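Local atomic coordinates of TPR repeat-containing protein (Cytophaga hutchinsonii, PDB entry 3U4T), a protein that is of unknown function but, as a tetratricopeptide-repeat protein built of stacked helical hairpins, probably serves as a scaffold for binding other proteins. Residues 77-82 and 96-100; 108-114 and 130-136; 145-150 and 164-168. The protein carries 1 engineered substitution. All coordinates share one frame. Numbering follows the deposited sequence.

Contact 1: 77-82 and 96-100; sequences FEYYGK and QYQAA
Two regular helical segments, 77-82 and 96-100, run antiparallel, their axes 167° apart in direction and 7.6 Å apart at closest approach. The register sets F77 beside A100 (CA to CA 5.1 Å), E78 beside Y97 (5.5 Å) and G81 beside Q96 (4.9 Å). Q96 points its CA-CB bond at the partner helix: its CB lies 3.5 Å from F77 O and 3.6 Å from G81 N, and with chi1 and chi2 both m its OE1 comes 3.2 Å from Y80 CD2 and 3.6 Å from F77 CD1, at the F77 ring edge. Y97 starts off away from the partner, but chi1 m brings its ring back across G81, with CE1 3.7 Å from E78 O and OH 3.5 Å from K82 CA. An ideal CB on G81 would clash with Y97 CE1. The arrangement is consistent with the helix A-helix B hairpin of a tetratricopeptide repeat, with G81 on the first helix giving room for the Y97 ring of the second. A99 puts CB 3.6 Å from F77 CD1. A100 finishes the segment with CB 3.7 Å from F77 CB and 3.8 Å from E78 N, while the E78 carboxylate forms a salt bridge with R107.

Contact 2: 108-114 and 130-136; sequences LDMYGQI and YMEKQIR. Engineered in segment 130-136: E132 (natural residue Ser).
Segment 108-114 is helical for most of its length; residues 130-134 have helical phi/psi, and I135 and R136 are extended (psi 124° and 161°). The two segments run antiparallel, pairing L108 with Q134 (CA to CA 5.3 Å), Y111 with Y130 (5.3 Å) and G112 with M131 (4.9 Å), as in the helical hairpin of a TPR-like repeat. Aromatic contacts come first. The Y111 and Y130 rings, both chi1 m, meet obliquely with centroids 5.9 Å apart and planes at 61°, CD1 of Y111 being 3.7 Å from CD1 of Y130. Two CH-pi contacts flank them: K133 CD stands 3.5 Å from the Y111 centroid, and I114 CG2 stands 4.1 Å from the Y130 centroid. Close packing against backbone follows, with Y111 CB 3.3 Å from Y130 O, L108 O 3.0 Å from Q134 CG, and Q134 OE1 2.9 Å from G112 CA, a space that a CB on G112 would invade. Within segment 130-136, Q134 NE2 donates to M131 O (2.9 Å), and R136 NH1 to K133 O (3.0 Å) and I135 O (3.1 Å). Lacking cross-segment hydrogen bonds or salt bridges, the contact holds by shape fit and dispersion, and so depends on close approach at G112.

Contact 3: 145-150 and 164-168; sequences FYELGQ and SFVKV
The hairpin of a tetratricopeptide repeat joins helical segments 145-150 and 164-168, which run antiparallel with axes 8.2 Å apart at closest approach and a signed crossing angle of -158°. The nearest CA atoms, those of G149 and S164, are 5.1 Å apart. G149 makes the main hollow, and the F165 ring fills it: with chi1 m the ring swings across so that CZ rests 3.4 Å from G149 C and 3.6 Å from Q150 N, where an ideal CB on G149 would clash with F165 CE1. The same CE1 lies 3.8 Å from Y146 O and 4.2 Å from Y146 CD2. W181, on helix 176-189, meets both the Y146 and F165 rings and continues this packing into the next helix. A second bump is V168, whose CG2 presses between F145 and Y146, 3.8 Å from F145 CB, 4.0 Å from Y146 CB and 3.5 Å from Y146 N. F145 points toward segment 164-168, and K167 lays its CB over the ring face, 4.0 Å from the centroid, before the rest of the K167 side chain leads away. Between these features sits S164, chi1 t, whose OG donates a 2.6 Å hydrogen bond to F145 O.

Overall arrangement
The three contacts follow one another along the chain without interleaving, each joining two consecutive antiparallel helices: 74-86 with 90-103, 109-120 with 124-131, and 142-154 with 158-171. Contacts 1 and 2 have centres 14 Å apart and touch through the selenomethionine M110, whose CE lies 3.1 Å from A100 CB and 3.1 Å from Y97 CA. Contacts 2 and 3, with centres 13 Å apart, meet where M131 SE lies 3.2 Å from E147 O and I135 CD1 3.5 Å from F145 CE2. Contacts 1 and 3 do not touch: their centres are 25 Å apart and their nearest atoms about 11 Å. Neighbour-to-neighbour stacking of this kind builds the elongated, all-helical array of a TPR protein.

Contact 1: 77-82 and 96-100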
loop_
_atom_site.group_PDB
_atom_site.type_symbol
_atom_site.label_atom_id
_atom_site.label_comp_id
_atom_site.label_asym_id
_atom_site.label_seq_id
_atom_site.Cartn_x
_atom_site.Cartn_y
_atom_site.Cartn_z
ATOM N N PHE A 77 -3.424 -14.288 14.694
ATOM C CA PHE A 77 -3.118 -13.023 15.369
ATOM C C PHE A 77 -3.225 -11.884 14.352
ATOM O O PHE A 77 -3.752 -10.802 14.655
ATOM C CB PHE A 77 -1.713 -13.065 15.970
ATOM C CG PHE A 77 -1.592 -13.974 17.148
ATOM C CD1 PHE A 77 -1.848 -13.503 18.436
ATOM C CD2 PHE A 77 -1.276 -15.318 16.973
ATOM C CE1 PHE A 77 -1.787 -14.364 19.539
ATOM C CE2 PHE A 77 -1.214 -16.189 18.066
ATOM C CZ PHE A 77 -1.472 -15.712 19.347
ATOM N N GLU A 78 -2.732 -12.140 13.142
ATOM C CA GLU A 78 -2.783 -11.146 12.071
ATOM C C GLU A 78 -4.212 -10.660 11.844
ATOM O O GLU A 78 -4.471 -9.458 11.861
ATOM C CB GLU A 78 -2.221 -11.737 10.781
ATOM C CG GLU A 78 -2.581 -10.974 9.532
ATOM C CD GLU A 78 -1.996 -11.611 8.291
ATOM O OE1 GLU A 78 -1.928 -12.860 8.226
ATOM O OE2 GLU A 78 -1.614 -10.864 7.373
ATOM N N TYR A 79 -5.139 -11.595 11.646
ATOM C CA TYR A 79 -6.529 -11.229 11.429
ATOM C C TYR A 79 -7.188 -10.634 12.666
ATOM O O TYR A 79 -8.146 -9.875 12.557
ATOM C CB TYR A 79 -7.328 -12.426 10.917
ATOM C CG TYR A 79 -7.138 -12.621 9.431
ATOM C CD1 TYR A 79 -6.132 -13.447 8.936
ATOM C CD2 TYR A 79 -7.876 -11.868 8.521
ATOM C CE1 TYR A 79 -5.860 -13.505 7.580
ATOM C CE2 TYR A 79 -7.613 -11.917 7.167
ATOM C CZ TYR A 79 -6.606 -12.728 6.702
ATOM O OH TYR A 79 -6.329 -12.725 5.363
ATOM N N TYR A 80 -6.671 -10.964 13.843
ATOM C CA TYR A 80 -7.239 -10.404 15.057
ATOM C C TYR A 80 -6.965 -8.912 14.971
ATOM O O TYR A 80 -7.862 -8.095 15.182
ATOM C CB TYR A 80 -6.575 -10.991 16.302
ATOM C CG TYR A 80 -7.286 -10.633 17.590
ATOM C CD1 TYR A 80 -8.565 -10.073 17.573
ATOM C CD2 TYR A 80 -6.698 -10.890 18.828
ATOM C CE1 TYR A 80 -9.244 -9.777 18.764
ATOM C CE2 TYR A 80 -7.364 -10.598 20.018
ATOM C CZ TYR A 80 -8.633 -10.042 19.976
ATOM O OH TYR A 80 -9.282 -9.719 21.139
ATOM N N GLY A 81 -5.719 -8.573 14.635
ATOM C CA GLY A 81 -5.322 -7.183 14.494
ATOM C C GLY A 81 -6.038 -6.479 13.353
ATOM O O GLY A 81 -6.478 -5.328 13.501
ATOM N N LYS A 82 -6.157 -7.139 12.203
ATOM C CA LYS A 82 -6.855 -6.510 11.091
ATOM C C LYS A 82 -8.286 -6.207 11.524
ATOM O O LYS A 82 -8.834 -5.158 11.190
ATOM C CB LYS A 82 -6.897 -7.418 9.863
ATOM C CG LYS A 82 -5.588 -7.584 9.127
ATOM C CD LYS A 82 -5.823 -8.373 7.843
ATOM C CE LYS A 82 -4.524 -8.761 7.165
ATOM N NZ LYS A 82 -3.657 -7.590 6.895
ATOM N N GLN A 96 -1.442 -7.176 18.341
ATOM C CA GLN A 96 -1.728 -8.409 17.622
ATOM C C GLN A 96 -0.812 -8.554 16.414
ATOM O O GLN A 96 -0.429 -9.661 16.045
ATOM C CB GLN A 96 -3.184 -8.435 17.168
ATOM C CG GLN A 96 -4.179 -8.364 18.303
ATOM C CD GLN A 96 -3.789 -9.260 19.445
ATOM O OE1 GLN A 96 -3.569 -10.451 19.262
ATOM N NE2 GLN A 96 -3.690 -8.687 20.637
ATOM N N TYR A 97 -0.465 -7.435 15.789
ATOM C CA TYR A 97 0.439 -7.486 14.641
ATOM C C TYR A 97 1.803 -7.899 15.144
ATOM O O TYR A 97 2.511 -8.655 14.483
ATOM C CB TYR A 97 0.571 -6.128 13.922
ATOM C CG TYR A 97 -0.658 -5.687 13.164
ATOM C CD1 TYR A 97 -1.504 -6.619 12.555
ATOM C CD2 TYR A 97 -0.968 -4.335 13.032
ATOM C CE1 TYR A 97 -2.636 -6.214 11.834
ATOM C CE2 TYR A 97 -2.095 -3.919 12.309
ATOM C CZ TYR A 97 -2.920 -4.865 11.715
ATOM O OH TYR A 97 -4.024 -4.468 10.995
ATOM N N GLN A 98 2.164 -7.403 16.321
ATOM C CA GLN A 98 3.449 -7.732 16.898
ATOM C C GLN A 98 3.438 -9.188 17.287
ATOM O O GLN A 98 4.344 -9.939 16.958
ATOM C CB GLN A 98 3.711 -6.872 18.115
ATOM C CG GLN A 98 5.000 -7.220 18.831
ATOM C CD GLN A 98 6.218 -7.062 17.940
ATOM O OE1 GLN A 98 6.560 -5.958 17.529
ATOM N NE2 GLN A 98 6.879 -8.177 17.633
ATOM N N ALA A 99 2.385 -9.599 17.975
ATOM C CA ALA A 99 2.270 -10.991 18.397
ATOM C C ALA A 99 2.450 -11.967 17.233
ATOM O O ALA A 99 3.099 -12.998 17.369
ATOM C CB ALA A 99 0.921 -11.215 19.050
ATOM N N ALA A 100 1.880 -11.622 16.085
ATOM C CA ALA A 100 1.936 -12.475 14.900
ATOM C C ALA A 100 3.338 -12.697 14.355
ATOM O O ALA A 100 3.663 -13.783 13.881
ATOM C CB ALA A 100 1.043 -11.901 13.813
#

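Contact 2: 108-114 and 130-136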
loop_
_atom_site.group_PDB
_atom_site.type_symbol
_atom_site.label_atom_id
_atom_site.label_comp_id
_atom_site.label_asym_id
_atom_site.label_seq_id
_atom_site.Cartn_x
_atom_site.Cartn_y
_atom_site.Cartn_z
ATOM N N LEU A 108 7.759 -10.766 8.425
ATOM C CA LEU A 108 8.287 -9.415 8.543
ATOM C C LEU A 108 7.319 -8.367 8.024
ATOM O O LEU A 108 7.461 -7.182 8.324
ATOM C CB LEU A 108 9.602 -9.291 7.784
ATOM C CG LEU A 108 10.764 -10.108 8.353
ATOM C CD1 LEU A 108 11.999 -9.868 7.501
ATOM C CD2 LEU A 108 11.031 -9.709 9.799
ATOM N N ASP A 109 6.334 -8.797 7.244
ATOM C CA ASP A 109 5.362 -7.864 6.704
ATOM C C ASP A 109 4.510 -7.227 7.810
ATOM O O ASP A 109 3.920 -6.165 7.598
ATOM C CB ASP A 109 4.496 -8.550 5.632
ATOM C CG ASP A 109 3.868 -9.849 6.108
ATOM O OD1 ASP A 109 4.546 -10.640 6.794
ATOM O OD2 ASP A 109 2.691 -10.090 5.774
HETATM N N MSE A 110 4.459 -7.854 8.992
HETATM C CA MSE A 110 3.698 -7.301 10.126
HETATM C C MSE A 110 4.326 -5.967 10.529
HETATM O O MSE A 110 3.636 -5.020 10.919
HETATM C CB MSE A 110 3.720 -8.248 11.341
HETATM C CG MSE A 110 2.928 -9.520 11.164
HETATM SE SE MSE A 110 1.135 -9.112 10.599
HETATM C CE MSE A 110 0.205 -9.403 12.223
ATOM N N TYR A 111 5.646 -5.890 10.462
ATOM C CA TYR A 111 6.294 -4.634 10.802
ATOM C C TYR A 111 5.905 -3.603 9.756
ATOM O O TYR A 111 5.785 -2.409 10.047
ATOM C CB TYR A 111 7.806 -4.823 10.870
ATOM C CG TYR A 111 8.218 -5.707 12.026
ATOM C CD1 TYR A 111 7.692 -5.488 13.305
ATOM C CD2 TYR A 111 9.155 -6.730 11.866
ATOM C CE1 TYR A 111 8.086 -6.253 14.397
ATOM C CE2 TYR A 111 9.565 -7.508 12.965
ATOM C CZ TYR A 111 9.024 -7.252 14.226
ATOM O OH TYR A 111 9.441 -7.943 15.341
ATOM N N GLY A 112 5.681 -4.074 8.534
ATOM C CA GLY A 112 5.273 -3.166 7.475
ATOM C C GLY A 112 3.879 -2.643 7.774
ATOM O O GLY A 112 3.546 -1.508 7.446
ATOM N N GLN A 113 3.068 -3.489 8.400
ATOM C CA GLN A 113 1.698 -3.145 8.776
ATOM C C GLN A 113 1.697 -2.101 9.880
ATOM O O GLN A 113 0.895 -1.167 9.874
ATOM C CB GLN A 113 0.953 -4.380 9.288
ATOM C CG GLN A 113 0.450 -5.305 8.212
ATOM C CD GLN A 113 -0.472 -4.599 7.267
ATOM O OE1 GLN A 113 -0.065 -4.174 6.194
ATOM N NE2 GLN A 113 -1.725 -4.447 7.669
ATOM N N ILE A 114 2.612 -2.262 10.826
ATOM C CA ILE A 114 2.694 -1.339 11.943
ATOM C C ILE A 114 3.236 0.010 11.482
ATOM O O ILE A 114 2.768 1.063 11.922
ATOM C CB ILE A 114 3.561 -1.925 13.059
ATOM C CG1 ILE A 114 2.936 -3.247 13.536
ATOM C CG2 ILE A 114 3.679 -0.934 14.190
ATOM C CD1 ILE A 114 3.604 -3.894 14.747
ATOM N N TYR A 130 9.911 0.975 11.927
ATOM C CA TYR A 130 9.290 -0.323 11.730
ATOM C C TYR A 130 9.327 -0.829 10.293
ATOM O O TYR A 130 9.454 -2.036 10.064
ATOM C CB TYR A 130 7.855 -0.302 12.248
ATOM C CG TYR A 130 7.739 -0.667 13.713
ATOM C CD1 TYR A 130 7.314 -1.938 14.111
ATOM C CD2 TYR A 130 8.083 0.244 14.703
ATOM C CE1 TYR A 130 7.237 -2.290 15.473
ATOM C CE2 TYR A 130 8.011 -0.098 16.059
ATOM C CZ TYR A 130 7.590 -1.365 16.432
ATOM O OH TYR A 130 7.538 -1.702 17.764
HETATM N N MSE A 131 9.204 0.078 9.325
HETATM C CA MSE A 131 9.272 -0.342 7.933
HETATM C C MSE A 131 10.679 -0.875 7.637
HETATM O O MSE A 131 10.841 -1.774 6.820
HETATM C CB MSE A 131 8.930 0.816 6.996
HETATM C CG MSE A 131 7.440 0.928 6.673
HETATM SE SE MSE A 131 7.075 2.513 5.669
HETATM C CE MSE A 131 5.152 2.581 5.967
ATOM N N GLU A 132 11.689 -0.336 8.317
ATOM C CA GLU A 132 13.064 -0.782 8.120
ATOM C C GLU A 132 13.329 -2.157 8.731
ATOM O O GLU A 132 14.320 -2.810 8.379
ATOM C CB GLU A 132 14.053 0.228 8.706
ATOM C CG GLU A 132 14.151 1.534 7.932
ATOM C CD GLU A 132 15.143 2.485 8.558
ATOM O OE1 GLU A 132 15.153 2.565 9.796
ATOM O OE2 GLU A 132 15.906 3.158 7.834
ATOM N N LYS A 133 12.455 -2.589 9.645
ATOM C CA LYS A 133 12.588 -3.902 10.289
ATOM C C LYS A 133 12.396 -5.011 9.265
ATOM O O LYS A 133 12.710 -6.165 9.528
ATOM C CB LYS A 133 11.545 -4.095 11.394
ATOM C CG LYS A 133 11.796 -3.325 12.703
ATOM C CD LYS A 133 10.805 -3.803 13.775
ATOM C CE LYS A 133 10.776 -2.893 15.007
ATOM N NZ LYS A 133 12.084 -2.784 15.714
ATOM N N GLN A 134 11.856 -4.663 8.102
ATOM C CA GLN A 134 11.645 -5.649 7.049
ATOM C C GLN A 134 12.909 -5.820 6.220
ATOM O O GLN A 134 13.173 -6.899 5.700
ATOM C CB GLN A 134 10.525 -5.207 6.123
ATOM C CG GLN A 134 9.150 -5.229 6.731
ATOM C CD GLN A 134 8.207 -4.358 5.948
ATOM O OE1 GLN A 134 7.061 -4.708 5.717
ATOM N NE2 GLN A 134 8.693 -3.198 5.544
ATOM N N ILE A 135 13.687 -4.750 6.108
ATOM C CA ILE A 135 14.909 -4.778 5.316
ATOM C C ILE A 135 15.946 -5.798 5.764
ATOM O O ILE A 135 16.390 -5.812 6.914
ATOM C CB ILE A 135 15.596 -3.390 5.276
ATOM C CG1 ILE A 135 14.593 -2.318 4.854
ATOM C CG2 ILE A 135 16.744 -3.401 4.256
ATOM C CD1 ILE A 135 14.025 -2.541 3.485
ATOM N N ARG A 136 16.314 -6.656 4.823
ATOM C CA ARG A 136 17.325 -7.678 5.019
ATOM C C ARG A 136 18.162 -7.549 3.760
ATOM O O ARG A 136 17.714 -6.962 2.777
ATOM C CB ARG A 136 16.691 -9.073 5.095
ATOM C CG ARG A 136 15.927 -9.344 6.391
ATOM C CD ARG A 136 16.848 -9.281 7.607
ATOM N NE ARG A 136 16.158 -9.658 8.840
ATOM C CZ ARG A 136 15.435 -8.825 9.579
ATOM N NH1 ARG A 136 15.317 -7.558 9.207
ATOM N NH2 ARG A 136 14.820 -9.262 10.677
#

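Contact 3: 145-150 and 164-168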
loop_
_atom_site.group_PDB
_atom_site.type_symbol
_atom_site.label_atom_id
_atom_site.label_comp_id
_atom_site.label_asym_id
_atom_site.label_seq_id
_atom_site.Cartn_x
_atom_site.Cartn_y
_atom_site.Cartn_z
ATOM N N PHE A 145 10.007 -1.413 -0.418
ATOM C CA PHE A 145 10.817 -0.254 -0.759
ATOM C C PHE A 145 10.002 0.954 -1.223
ATOM O O PHE A 145 10.440 2.098 -1.073
ATOM C CB PHE A 145 11.850 -0.634 -1.814
ATOM C CG PHE A 145 12.936 -1.534 -1.299
ATOM C CD1 PHE A 145 13.087 -2.823 -1.802
ATOM C CD2 PHE A 145 13.825 -1.081 -0.337
ATOM C CE1 PHE A 145 14.108 -3.644 -1.362
ATOM C CE2 PHE A 145 14.854 -1.894 0.112
ATOM C CZ PHE A 145 14.995 -3.179 -0.402
ATOM N N TYR A 146 8.819 0.700 -1.777
ATOM C CA TYR A 146 7.943 1.768 -2.253
ATOM C C TYR A 146 7.335 2.539 -1.069
ATOM O O TYR A 146 7.303 3.779 -1.054
ATOM C CB TYR A 146 6.824 1.175 -3.106
ATOM C CG TYR A 146 5.804 2.185 -3.582
ATOM C CD1 TYR A 146 4.438 1.933 -3.466
ATOM C CD2 TYR A 146 6.202 3.386 -4.167
ATOM C CE1 TYR A 146 3.491 2.855 -3.918
ATOM C CE2 TYR A 146 5.261 4.311 -4.625
ATOM C CZ TYR A 146 3.911 4.039 -4.495
ATOM O OH TYR A 146 2.985 4.955 -4.939
ATOM N N GLU A 147 6.855 1.786 -0.081
ATOM C CA GLU A 147 6.257 2.363 1.113
ATOM C C GLU A 147 7.298 2.972 2.031
ATOM O O GLU A 147 7.011 3.914 2.766
ATOM C CB GLU A 147 5.444 1.304 1.858
ATOM C CG GLU A 147 4.003 1.224 1.369
ATOM C CD GLU A 147 3.349 -0.098 1.679
ATOM O OE1 GLU A 147 3.953 -0.899 2.429
ATOM O OE2 GLU A 147 2.228 -0.332 1.174
ATOM N N LEU A 148 8.513 2.439 1.987
ATOM C CA LEU A 148 9.566 2.971 2.821
ATOM C C LEU A 148 10.020 4.294 2.225
ATOM O O LEU A 148 10.234 5.267 2.954
ATOM C CB LEU A 148 10.726 1.975 2.912
ATOM C CG LEU A 148 11.966 2.404 3.713
ATOM C CD1 LEU A 148 11.588 2.931 5.094
ATOM C CD2 LEU A 148 12.892 1.211 3.828
ATOM N N GLY A 149 10.137 4.344 0.898
ATOM C CA GLY A 149 10.556 5.575 0.237
ATOM C C GLY A 149 9.594 6.724 0.503
ATOM O O GLY A 149 10.001 7.883 0.711
ATOM N N GLN A 150 8.306 6.400 0.498
ATOM C CA GLN A 150 7.286 7.390 0.758
ATOM C C GLN A 150 7.429 7.889 2.188
ATOM O O GLN A 150 7.260 9.080 2.457
ATOM C CB GLN A 150 5.900 6.789 0.565
ATOM C CG GLN A 150 5.581 6.429 -0.871
ATOM C CD GLN A 150 4.181 5.893 -1.006
ATOM O OE1 GLN A 150 3.891 4.778 -0.589
ATOM N NE2 GLN A 150 3.294 6.697 -1.566
ATOM N N SER A 164 15.696 4.577 -2.105
ATOM C CA SER A 164 14.691 3.559 -1.866
ATOM C C SER A 164 13.827 3.403 -3.114
ATOM O O SER A 164 13.339 2.313 -3.405
ATOM C CB SER A 164 13.843 3.948 -0.649
ATOM O OG SER A 164 12.799 3.018 -0.429
ATOM N N PHE A 165 13.628 4.488 -3.856
ATOM C CA PHE A 165 12.833 4.395 -5.075
ATOM C C PHE A 165 13.691 3.765 -6.173
ATOM O O PHE A 165 13.177 3.089 -7.065
ATOM C CB PHE A 165 12.318 5.774 -5.508
ATOM C CG PHE A 165 11.296 6.356 -4.574
ATOM C CD1 PHE A 165 10.223 5.578 -4.118
ATOM C CD2 PHE A 165 11.410 7.673 -4.128
ATOM C CE1 PHE A 165 9.281 6.115 -3.233
ATOM C CE2 PHE A 165 10.476 8.212 -3.249
ATOM C CZ PHE A 165 9.416 7.434 -2.799
ATOM N N VAL A 166 15.002 3.995 -6.106
ATOM C CA VAL A 166 15.923 3.401 -7.069
ATOM C C VAL A 166 15.821 1.886 -6.916
ATOM O O VAL A 166 15.989 1.146 -7.876
ATOM C CB VAL A 166 17.385 3.804 -6.801
ATOM C CG1 VAL A 166 18.319 2.871 -7.547
ATOM C CG2 VAL A 166 17.621 5.234 -7.244
ATOM N N LYS A 167 15.554 1.436 -5.692
ATOM C CA LYS A 167 15.416 0.011 -5.409
ATOM C C LYS A 167 14.149 -0.558 -6.011
ATOM O O LYS A 167 14.137 -1.710 -6.459
ATOM C CB LYS A 167 15.400 -0.249 -3.901
ATOM C CG LYS A 167 16.762 -0.380 -3.261
ATOM C CD LYS A 167 17.434 -1.678 -3.685
ATOM C CE LYS A 167 18.728 -1.886 -2.918
ATOM N NZ LYS A 167 19.343 -3.201 -3.220
ATOM N N VAL A 168 13.071 0.226 -6.003
ATOM C CA VAL A 168 11.819 -0.251 -6.583
ATOM C C VAL A 168 12.070 -0.491 -8.073
ATOM O O VAL A 168 11.641 -1.488 -8.645
ATOM C CB VAL A 168 10.683 0.776 -6.404
ATOM C CG1 VAL A 168 9.418 0.302 -7.117
ATOM C CG2 VAL A 168 10.394 0.963 -4.924
#